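Local coordinates for general secretion pathway protein L (Vibrio parahaemolyticus, PDB 2W7V) that forms the periplasmic, dimer-forming domain of an inner-membrane component of the type II secretion system, which probably helps assemble the secretion machinery, at residues Gln51-Ala56 with Asn76-Ser81; Val58-Lys63 with Gly80-Lys85. One frame throughout, in Å; residues are numbered along the deposited sequence.

Contact 1: residues Gln51-Ala56 with Asn76-Ser81; sequences QPFEQA and NVVMGS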
ATOM      1  N   GLN A  51      18.431 -13.651  -5.542  1.00 11.31           N
ATOM      2  CA  GLN A  51      18.196 -13.461  -6.946  1.00 12.71           C
ATOM      3  C   GLN A  51      16.821 -12.838  -7.273  1.00 13.29           C
ATOM      4  O   GLN A  51      16.740 -12.039  -8.192  1.00 14.06           O
ATOM      5  CB  GLN A  51      18.359 -14.802  -7.633  1.00 14.04           C
ATOM      6  CG  GLN A  51      18.841 -14.757  -9.016  1.00 18.73           C
ATOM      7  CD  GLN A  51      19.710 -15.979  -9.335  1.00 25.33           C
ATOM      8  OE1 GLN A  51      20.620 -16.336  -8.567  1.00 29.77           O
ATOM      9  NE2 GLN A  51      19.431 -16.625 -10.469  1.00 27.96           N
ATOM     10  N   PRO A  52      15.731 -13.246  -6.566  1.00 12.46           N
ATOM     11  CA  PRO A  52      14.462 -12.557  -6.627  1.00 12.04           C
ATOM     12  C   PRO A  52      14.456 -11.069  -6.303  1.00 12.32           C
ATOM     13  O   PRO A  52      13.684 -10.335  -6.911  1.00 11.94           O
ATOM     14  CB  PRO A  52      13.599 -13.364  -5.651  1.00 12.13           C
ATOM     15  CG  PRO A  52      14.118 -14.761  -5.824  1.00 11.29           C
ATOM     16  CD  PRO A  52      15.601 -14.475  -5.756  1.00 12.22           C
ATOM     17  N   PHE A  53      15.321 -10.626  -5.390  1.00 12.56           N
ATOM     18  CA  PHE A  53      15.540  -9.209  -5.168  1.00 12.51           C
ATOM     19  C   PHE A  53      16.151  -8.471  -6.375  1.00 12.79           C
ATOM     20  O   PHE A  53      15.770  -7.336  -6.678  1.00 13.41           O
ATOM     21  CB  PHE A  53      16.392  -9.014  -3.914  1.00 13.21           C
ATOM     22  CG  PHE A  53      15.649  -9.341  -2.636  1.00 14.70           C
ATOM     23  CD1 PHE A  53      14.862  -8.396  -2.020  1.00 15.61           C
ATOM     24  CD2 PHE A  53      15.704 -10.618  -2.073  1.00 14.91           C
ATOM     25  CE1 PHE A  53      14.162  -8.708  -0.845  1.00 14.82           C
ATOM     26  CE2 PHE A  53      14.986 -10.918  -0.909  1.00 14.97           C
ATOM     27  CZ  PHE A  53      14.231  -9.972  -0.304  1.00 12.72           C
ATOM     28  N   GLU A  54      17.103  -9.109  -7.052  1.00 12.18           N
ATOM     29  CA  GLU A  54      17.667  -8.565  -8.258  1.00 12.32           C
ATOM     30  C   GLU A  54      16.587  -8.391  -9.349  1.00 12.76           C
ATOM     31  O   GLU A  54      16.550  -7.382 -10.068  1.00 12.59           O
ATOM     32  CB  GLU A  54      18.752  -9.503  -8.793  1.00 12.29           C
ATOM     33  CG  GLU A  54      19.982  -9.552  -7.959  1.00 12.06           C
ATOM     34  CD  GLU A  54      20.819  -8.318  -8.108  1.00 12.56           C
ATOM     35  OE1 GLU A  54      21.214  -7.967  -9.259  1.00 14.03           O
ATOM     36  OE2 GLU A  54      21.122  -7.719  -7.057  1.00 11.39           O
ATOM     37  N   GLN A  55      15.762  -9.420  -9.502  1.00 12.68           N
ATOM     38  CA  GLN A  55      14.698  -9.425 -10.495  1.00 13.25           C
ATOM     39  C   GLN A  55      13.670  -8.380 -10.177  1.00 11.85           C
ATOM     40  O   GLN A  55      13.221  -7.680 -11.054  1.00 11.41           O
ATOM     41  CB  GLN A  55      14.031 -10.792 -10.529  1.00 13.30           C
ATOM     42  CG  GLN A  55      15.030 -11.888 -10.905  1.00 15.83           C
ATOM     43  CD  GLN A  55      14.379 -13.222 -11.118  1.00 17.96           C
ATOM     44  OE1 GLN A  55      13.205 -13.434 -10.734  1.00 23.99           O
ATOM     45  NE2 GLN A  55      15.136 -14.162 -11.736  1.00 22.93           N
ATOM     46  N   ALA A  56      13.328  -8.253  -8.902  1.00 11.37           N
ATOM     47  CA  ALA A  56      12.367  -7.250  -8.461  1.00 12.16           C
ATOM     48  C   ALA A  56      12.921  -5.829  -8.660  1.00 12.78           C
ATOM     49  O   ALA A  56      12.230  -5.010  -9.222  1.00 13.40           O
ATOM     50  CB  ALA A  56      11.963  -7.482  -7.007  1.00 11.37           C
ATOM     51  N   ASN A  76      16.176 -19.931   7.162  0.50  4.08           N
ATOM     52  CA  ASN A  76      17.095 -19.679   6.041  0.50  4.98           C
ATOM     53  C   ASN A  76      16.464 -18.712   5.018  0.50  4.95           C
ATOM     54  O   ASN A  76      16.332 -19.025   3.838  0.50  4.35           O
ATOM     55  CB  ASN A  76      17.470 -21.020   5.375  0.50  4.88           C
ATOM     56  CG  ASN A  76      18.957 -21.147   5.059  0.50  5.29           C
ATOM     57  OD1 ASN A  76      19.728 -20.191   5.149  0.50  6.00           O
ATOM     58  ND2 ASN A  76      19.366 -22.356   4.699  0.50  5.80           N
ATOM     59  N   VAL A  77      16.073 -17.535   5.504  1.00  5.73           N
ATOM     60  CA  VAL A  77      15.312 -16.551   4.741  1.00  6.06           C
ATOM     61  C   VAL A  77      16.176 -15.326   4.496  1.00  7.11           C
ATOM     62  O   VAL A  77      16.909 -14.875   5.402  1.00  8.63           O
ATOM     63  CB  VAL A  77      14.045 -16.102   5.510  1.00  6.31           C
ATOM     64  CG1 VAL A  77      13.043 -15.424   4.599  1.00  5.96           C
ATOM     65  CG2 VAL A  77      13.360 -17.295   6.187  1.00  7.44           C
ATOM     66  N   VAL A  78      16.101 -14.794   3.279  1.00  6.55           N
ATOM     67  CA  VAL A  78      16.758 -13.531   2.925  1.00  5.80           C
ATOM     68  C   VAL A  78      15.717 -12.397   3.039  1.00  5.93           C
ATOM     69  O   VAL A  78      14.598 -12.519   2.532  1.00  6.29           O
ATOM     70  CB  VAL A  78      17.352 -13.584   1.499  1.00  5.81           C
ATOM     71  CG1 VAL A  78      18.102 -12.318   1.206  1.00  5.71           C
ATOM     72  CG2 VAL A  78      18.269 -14.867   1.325  1.00  3.30           C
HETATM   73  N   MSE A  79      16.060 -11.334   3.755  1.00  4.75           N
HETATM   74  CA  MSE A  79      15.113 -10.288   4.038  1.00  4.50           C
HETATM   75  C   MSE A  79      15.661  -8.976   3.529  1.00  2.98           C
HETATM   76  O   MSE A  79      16.811  -8.651   3.762  1.00  2.00           O
HETATM   77  CB  MSE A  79      14.879 -10.201   5.538  1.00  4.28           C
HETATM   78  CG  MSE A  79      14.332 -11.462   6.154  1.00  5.04           C
HETATM   79 SE   MSE A  79      14.059 -11.262   8.116  1.00  7.34          SE
HETATM   80  CE  MSE A  79      12.572  -9.962   8.002  1.00  6.32           C
ATOM     81  N   GLY A  80      14.833  -8.220   2.819  1.00  2.91           N
ATOM     82  CA  GLY A  80      15.233  -6.891   2.387  1.00  2.78           C
ATOM     83  C   GLY A  80      14.078  -5.987   2.122  1.00  3.14           C
ATOM     84  O   GLY A  80      12.939  -6.301   2.424  1.00  2.04           O
ATOM     85  N   SER A  81      14.388  -4.863   1.492  1.00  4.05           N
ATOM     86  CA  SER A  81      13.426  -3.819   1.298  1.00  4.11           C
ATOM     87  C   SER A  81      13.752  -2.997   0.088  1.00  4.32           C
ATOM     88  O   SER A  81      14.844  -3.100  -0.472  1.00  3.18           O
ATOM     89  CB  SER A  81      13.392  -2.912   2.526  1.00  3.98           C
ATOM     90  OG  SER A  81      14.661  -2.338   2.694  1.00  5.27           O
TER
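The ring of Phe53 carries this contact, reaching from the first turns of helix 51-61 to the backbone of Val78, Met79 and Gly80. Its outer half does the touching. Phe53 CZ lies 3.6 Å from Gly80 N, and Phe53 CE1 is 3.9 Å from Gly80 CA. The approach to Gly80 is oblique to the ring. Val78 O comes in differently, at the ring edge and near its plane, 3.8 Å from Phe53 CE2. These are van der Waals contacts. Val78 adds an apolar touch: its CG1 is 4.0 Å from Phe53 CE2, and the two side chains lie alongside, pointing opposite ways. With chi1 at -176°, Val78 turns CG1 away from its own N, and it is this branch that meets the ring. Gly80 has no side chain, and the ring comes close to its main chain. The short axes of helix 51-56 and strand 78-81 run roughly parallel, at 22° and 10.0 Å apart, and Phe53 spans that gap. Residues 78-81 begin strand 78-86, an inner strand of the antiparallel sheet. Backbone hydrogen bonds join Gly80 to Ala45 on strand 40-47, and Met79 to Asn72 on strand 64-73. Phe53 also touches Ser47, Gln68 and Leu71, so the start of helix 51-61 packs across three neighbouring strands.

Contact 2: residues Val58-Lys63 with Gly80-Lys85; sequences VKLAEK and GSFVLK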
ATOM      1  N   VAL A  58      15.119  -4.699 -10.785  1.00 14.51           N
ATOM      2  CA  VAL A  58      15.198  -4.390 -12.195  1.00 14.13           C
ATOM      3  C   VAL A  58      13.812  -4.088 -12.764  1.00 13.99           C
ATOM      4  O   VAL A  58      13.648  -3.159 -13.535  1.00 14.78           O
ATOM      5  CB  VAL A  58      15.845  -5.556 -13.003  1.00 14.71           C
ATOM      6  CG1 VAL A  58      15.540  -5.401 -14.490  1.00 13.57           C
ATOM      7  CG2 VAL A  58      17.383  -5.656 -12.716  1.00 14.96           C
ATOM      8  N   LYS A  59      12.819  -4.872 -12.393  1.00 13.60           N
ATOM      9  CA  LYS A  59      11.461  -4.603 -12.818  1.00 13.75           C
ATOM     10  C   LYS A  59      10.885  -3.288 -12.266  1.00 13.36           C
ATOM     11  O   LYS A  59      10.249  -2.532 -12.982  1.00 13.08           O
ATOM     12  CB  LYS A  59      10.556  -5.750 -12.406  1.00 13.86           C
ATOM     13  CG  LYS A  59      10.840  -7.075 -13.083  1.00 13.52           C
ATOM     14  CD  LYS A  59       9.631  -8.016 -12.890  1.00 15.12           C
ATOM     15  CE  LYS A  59       9.885  -9.461 -13.331  1.00 15.43           C
ATOM     16  NZ  LYS A  59       9.689  -9.630 -14.778  1.00 15.19           N
ATOM     17  N   LEU A  60      11.079  -3.027 -10.988  1.00 13.48           N
ATOM     18  CA  LEU A  60      10.617  -1.787 -10.387  1.00 14.49           C
ATOM     19  C   LEU A  60      11.299  -0.561 -11.022  1.00 14.46           C
ATOM     20  O   LEU A  60      10.684   0.472 -11.209  1.00 15.39           O
ATOM     21  CB  LEU A  60      10.864  -1.802  -8.861  1.00 14.58           C
ATOM     22  CG  LEU A  60      10.077  -2.897  -8.123  1.00 15.79           C
ATOM     23  CD1 LEU A  60      10.572  -2.965  -6.660  1.00 19.40           C
ATOM     24  CD2 LEU A  60       8.584  -2.705  -8.217  1.00 11.73           C
ATOM     25  N   ALA A  61      12.561  -0.710 -11.386  1.00 15.06           N
ATOM     26  CA  ALA A  61      13.390   0.385 -11.948  1.00 15.09           C
ATOM     27  C   ALA A  61      12.884   0.902 -13.318  1.00 15.48           C
ATOM     28  O   ALA A  61      13.219   2.026 -13.725  1.00 15.11           O
ATOM     29  CB  ALA A  61      14.824  -0.102 -12.080  1.00 14.29           C
ATOM     30  N   GLU A  62      12.090   0.091 -14.021  1.00 15.35           N
ATOM     31  CA  GLU A  62      11.536   0.487 -15.310  1.00 16.11           C
ATOM     32  C   GLU A  62      10.591   1.675 -15.204  1.00 16.17           C
ATOM     33  O   GLU A  62      10.524   2.495 -16.117  1.00 16.26           O
ATOM     34  CB  GLU A  62      10.799  -0.692 -15.961  1.00 16.27           C
ATOM     35  CG  GLU A  62      11.702  -1.896 -16.241  1.00 17.48           C
ATOM     36  CD  GLU A  62      10.997  -3.065 -16.921  1.00 18.15           C
ATOM     37  OE1 GLU A  62       9.772  -2.969 -17.192  1.00 20.80           O
ATOM     38  OE2 GLU A  62      11.692  -4.077 -17.191  1.00 20.28           O
ATOM     39  N   LYS A  63       9.849   1.757 -14.100  1.00 16.13           N
ATOM     40  CA  LYS A  63       8.847   2.802 -13.931  1.00 16.20           C
ATOM     41  C   LYS A  63       8.983   3.607 -12.619  1.00 16.20           C
ATOM     42  O   LYS A  63       8.231   4.554 -12.402  1.00 15.38           O
ATOM     43  CB  LYS A  63       7.448   2.164 -14.015  1.00 16.30           C
ATOM     44  CG  LYS A  63       7.094   1.521 -15.378  1.00 16.14           C
ATOM     45  CD  LYS A  63       6.578   2.507 -16.414  1.00 15.24           C
ATOM     46  CE  LYS A  63       6.708   1.939 -17.819  1.00 15.29           C
ATOM     47  NZ  LYS A  63       5.641   2.393 -18.774  1.00 16.56           N
ATOM     48  N   GLY A  80      14.833  -8.220   2.819  1.00  2.91           N
ATOM     49  CA  GLY A  80      15.233  -6.891   2.387  1.00  2.78           C
ATOM     50  C   GLY A  80      14.078  -5.987   2.122  1.00  3.14           C
ATOM     51  O   GLY A  80      12.939  -6.301   2.424  1.00  2.04           O
ATOM     52  N   SER A  81      14.388  -4.863   1.492  1.00  4.05           N
ATOM     53  CA  SER A  81      13.426  -3.819   1.298  1.00  4.11           C
ATOM     54  C   SER A  81      13.752  -2.997   0.088  1.00  4.32           C
ATOM     55  O   SER A  81      14.844  -3.100  -0.472  1.00  3.18           O
ATOM     56  CB  SER A  81      13.392  -2.912   2.526  1.00  3.98           C
ATOM     57  OG  SER A  81      14.661  -2.338   2.694  1.00  5.27           O
ATOM     58  N   PHE A  82      12.760  -2.184  -0.289  1.00  4.31           N
ATOM     59  CA  PHE A  82      12.846  -1.271  -1.405  1.00  3.65           C
ATOM     60  C   PHE A  82      12.132  -0.000  -1.009  1.00  2.98           C
ATOM     61  O   PHE A  82      11.110  -0.051  -0.343  1.00  2.12           O
ATOM     62  CB  PHE A  82      12.091  -1.842  -2.599  1.00  4.45           C
ATOM     63  CG  PHE A  82      12.703  -3.043  -3.181  1.00  3.84           C
ATOM     64  CD1 PHE A  82      13.869  -2.950  -3.881  1.00  3.14           C
ATOM     65  CD2 PHE A  82      12.088  -4.281  -3.052  1.00  5.03           C
ATOM     66  CE1 PHE A  82      14.448  -4.062  -4.411  1.00  2.06           C
ATOM     67  CE2 PHE A  82      12.682  -5.427  -3.609  1.00  2.87           C
ATOM     68  CZ  PHE A  82      13.849  -5.306  -4.278  1.00  2.56           C
ATOM     69  N   VAL A  83      12.676   1.124  -1.442  1.00  2.70           N
ATOM     70  CA  VAL A  83      12.017   2.412  -1.399  1.00  2.13           C
ATOM     71  C   VAL A  83      11.785   2.855  -2.840  1.00  2.03           C
ATOM     72  O   VAL A  83      12.694   2.854  -3.632  1.00  2.00           O
ATOM     73  CB  VAL A  83      12.878   3.450  -0.661  1.00  2.00           C
ATOM     74  CG1 VAL A  83      12.182   4.785  -0.655  1.00  2.13           C
ATOM     75  CG2 VAL A  83      13.116   2.980   0.784  1.00  2.36           C
ATOM     76  N   LEU A  84      10.537   3.164  -3.169  1.00  2.11           N
ATOM     77  CA  LEU A  84      10.166   3.668  -4.484  1.00  2.00           C
ATOM     78  C   LEU A  84       9.770   5.133  -4.377  1.00  2.00           C
ATOM     79  O   LEU A  84       9.027   5.511  -3.472  1.00  2.00           O
ATOM     80  CB  LEU A  84       8.937   2.912  -5.018  1.00  2.00           C
ATOM     81  CG  LEU A  84       8.944   1.395  -4.991  1.00  3.22           C
ATOM     82  CD1 LEU A  84       7.661   0.831  -5.656  1.00  2.00           C
ATOM     83  CD2 LEU A  84      10.195   0.869  -5.642  1.00  2.00           C
ATOM     84  N   LYS A  85      10.225   5.916  -5.331  1.00  2.00           N
ATOM     85  CA  LYS A  85       9.786   7.277  -5.576  1.00  2.00           C
ATOM     86  C   LYS A  85       9.456   7.398  -7.061  1.00  2.00           C
ATOM     87  O   LYS A  85       9.812   6.532  -7.869  1.00  2.00           O
ATOM     88  CB  LYS A  85      10.899   8.259  -5.210  1.00  2.00           C
ATOM     89  CG  LYS A  85      11.400   8.120  -3.770  1.00  2.00           C
ATOM     90  CD  LYS A  85      12.795   8.765  -3.570  1.00  2.44           C
ATOM     91  CE  LYS A  85      13.405   8.323  -2.230  1.00  3.42           C
ATOM     92  NZ  LYS A  85      14.631   9.064  -1.856  1.00  2.75           N
TER
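One face of the Phe82 ring is covered by Leu60 CD1, which stands 4.0 Å above the plane and is set off-centre over the ring. The contact is a CH-pi one. Leu60 CD1 is 4.2 Å from the Phe82 ring centroid and 14° off the ring normal. Its nearest ring atoms are CG and CD2, on the side of the ring close to the strand. The same methyl also meets Leu84, with Leu60 CD1 4.0 Å from Leu84 CD2. A single branch of Leu60 therefore serves both residues. Leu60 crosses each of these side chains at about a right angle. Its CG is anti to the carbonyl carbon (chi1 -63°), and CD1 continues the extended chain (chi2 171°) toward the strand. Phe82 and Leu84 are two apart on the strand, and both start out toward the helix. All three residues are buried. Leu17 of helix 17-22 touches both leucines, and Val66 of strand 64-73 touches all three side chains. This is the hydrophobic core of an alpha+beta sandwich, where helices lie against one side of a four-stranded antiparallel sheet of order 1-2-4-3. The topology is that of a circularly permuted ferredoxin-like fold.

In the fold
Both contacts join helix 51-61 to strand 78-86, which lies inside the sheet between strands 40-47 and 64-73. Contact 2 is fully buried, and its centre lies about 5 Å from the centre of the chain. The centre of contact 1 is about 10 Å from it, and the contact is partly buried, near the first turns of the helix and the start of the strand. Their chemistry follows this difference. In contact 1 a ring meets mainly strand backbone, whereas in contact 2 aliphatic and aromatic side chains meet one another. Phe82 links the two: its CZ is 3.7 Å from Phe53 O and 4.0 Å from Ala56 CB. The second chain of the assembly touches neither contact.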